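Local coordinates for bartonella effector protein (Bep) substrate of VirB T4SS (Bartonella rochalimae ATCC BAA-1498, PDB 4YK1) that is a type IV secretion effector whose BID domain forms this chain and whose full-length form probably transfers AMP from ATP to tyrosine or threonine side chains of proteins, at residues G88-G92 against Y93-Q97. Numbering follows the deposited sequence.
Sequences GRKIG and YIKSQ
Ser96 meets Arg89 through two donors that converge on one carbonyl oxygen. Its backbone N donates a hydrogen bond of 2.8 Å to Arg89 O, while OG, hydrogen-bonded at 2.7 Å to the same Arg89 O, approaches in the carbonyl plane on a lone pair, at a C=O...O angle of 129°. With chi1 at 66°, OG sits between the backbone N and the carbonyl carbon of Ser96; there it also accepts a hydrogen bond from Tyr99 N, Ser96 being the N-cap residue of helix 97-140. Farther along, Lys90 and Lys95 form a non-hydrogen-bonded pair. Their chains, extended beyond CG, run side by side in the same direction, touching at Lys90 CG and Lys95 CG (4.0 Å). Lys90 NZ stays 5.8 Å from Lys95 NZ, which is salt-bridged to Glu103. Ile91 and Ile94 point to the other face, where Ile94 CB packs beside the backbone oxygen Ile91 O (3.4 Å). Reciprocal hydrogen bonds join their backbones: Ile91 N to Ile94 O is 2.8 Å, whereas Ile94 N reaches Ile91 O from above the carbonyl plane. The whole is an antiparallel beta hairpin with a two-residue loop, Gly92 (positive phi) and Tyr93, in a type II' turn, exposed at one end of the helical BID domain and leading directly into its long C-terminal helix.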
loop_
_atom_site.group_PDB
_atom_site.type_symbol
_atom_site.label_atom_id
_atom_site.label_comp_id
_atom_site.label_asym_id
_atom_site.label_seq_id
_atom_site.Cartn_x
_atom_site.Cartn_y
_atom_site.Cartn_z
ATOM N N GLY A 88 17.426 5.565 -18.607
ATOM C CA GLY A 88 18.870 5.695 -18.736
ATOM C C GLY A 88 19.411 4.760 -19.797
ATOM O O GLY A 88 18.878 3.680 -20.015
ATOM N N ARG A 89 20.477 5.166 -20.472
ATOM C CA ARG A 89 20.980 4.354 -21.571
ATOM C C ARG A 89 21.907 3.243 -21.107
ATOM O O ARG A 89 22.633 3.347 -20.111
ATOM C CB ARG A 89 21.684 5.240 -22.594
ATOM C CG ARG A 89 20.733 6.234 -23.246
ATOM C CD ARG A 89 21.482 7.242 -24.102
ATOM N NE ARG A 89 22.166 6.639 -25.249
ATOM C CZ ARG A 89 23.488 6.650 -25.428
ATOM N NH1 ARG A 89 24.292 7.196 -24.519
ATOM N NH2 ARG A 89 24.016 6.098 -26.510
ATOM N N LYS A 90 21.886 2.175 -21.881
ATOM C CA LYS A 90 22.618 0.971 -21.582
ATOM C C LYS A 90 22.879 0.284 -22.931
ATOM O O LYS A 90 21.973 0.187 -23.762
ATOM C CB LYS A 90 21.799 0.097 -20.631
ATOM C CG LYS A 90 22.344 -1.281 -20.359
ATOM C CD LYS A 90 21.297 -2.119 -19.633
ATOM C CE LYS A 90 21.615 -3.607 -19.738
ATOM N NZ LYS A 90 20.535 -4.443 -19.139
ATOM N N ILE A 91 24.110 -0.149 -23.177
ATOM C CA ILE A 91 24.407 -0.884 -24.406
ATOM C C ILE A 91 25.153 -2.154 -24.026
ATOM O O ILE A 91 26.259 -2.105 -23.481
ATOM C CB ILE A 91 25.191 -0.025 -25.405
ATOM C CG1 ILE A 91 24.385 1.234 -25.772
ATOM C CG2 ILE A 91 25.571 -0.842 -26.655
ATOM C CD1 ILE A 91 25.132 2.208 -26.692
ATOM N N GLY A 92 24.533 -3.298 -24.304
ATOM C CA GLY A 92 25.070 -4.563 -23.843
ATOM C C GLY A 92 25.169 -4.545 -22.330
ATOM O O GLY A 92 24.206 -4.200 -21.647
ATOM N N TYR A 93 26.344 -4.875 -21.806
ATOM C CA TYR A 93 26.552 -4.867 -20.364
ATOM C C TYR A 93 26.891 -3.466 -19.842
ATOM O O TYR A 93 26.923 -3.241 -18.634
ATOM C CB TYR A 93 27.671 -5.841 -19.982
ATOM C CG TYR A 93 27.365 -7.304 -20.242
ATOM C CD1 TYR A 93 26.115 -7.841 -19.953
ATOM C CD2 TYR A 93 28.332 -8.147 -20.779
ATOM C CE1 TYR A 93 25.841 -9.181 -20.188
ATOM C CE2 TYR A 93 28.069 -9.488 -21.017
ATOM C CZ TYR A 93 26.824 -9.998 -20.722
ATOM O OH TYR A 93 26.567 -11.330 -20.960
ATOM N N ILE A 94 27.159 -2.533 -20.749
ATOM C CA ILE A 94 27.655 -1.218 -20.349
ATOM C C ILE A 94 26.506 -0.273 -20.009
ATOM O O ILE A 94 25.709 0.097 -20.869
ATOM C CB ILE A 94 28.549 -0.622 -21.434
ATOM C CG1 ILE A 94 29.505 -1.690 -21.955
ATOM C CG2 ILE A 94 29.350 0.574 -20.878
ATOM C CD1 ILE A 94 30.307 -1.267 -23.179
ATOM N N LYS A 95 26.448 0.136 -18.746
ATOM C CA LYS A 95 25.377 0.981 -18.246
ATOM C C LYS A 95 25.835 2.421 -18.129
ATOM O O LYS A 95 26.957 2.682 -17.703
ATOM C CB LYS A 95 24.899 0.472 -16.872
ATOM C CG LYS A 95 24.282 -0.922 -16.919
ATOM C CD LYS A 95 24.119 -1.517 -15.524
ATOM C CE LYS A 95 23.470 -2.893 -15.601
ATOM N NZ LYS A 95 23.499 -3.564 -14.265
ATOM N N SER A 96 24.972 3.360 -18.499
ATOM C CA SER A 96 25.233 4.757 -18.182
ATOM C C SER A 96 25.080 4.982 -16.680
ATOM O O SER A 96 24.501 4.161 -15.967
ATOM C CB SER A 96 24.282 5.683 -18.932
ATOM O OG SER A 96 22.960 5.475 -18.455
ATOM N N GLN A 97 25.596 6.108 -16.208
ATOM C CA GLN A 97 25.421 6.509 -14.828
ATOM C C GLN A 97 23.937 6.667 -14.515
ATOM O O GLN A 97 23.478 6.292 -13.445
ATOM C CB GLN A 97 26.175 7.827 -14.561
ATOM C CG GLN A 97 26.557 8.029 -13.110
ATOM C CD GLN A 97 27.359 6.859 -12.560
ATOM O OE1 GLN A 97 28.275 6.353 -13.215
ATOM N NE2 GLN A 97 27.004 6.413 -11.361
#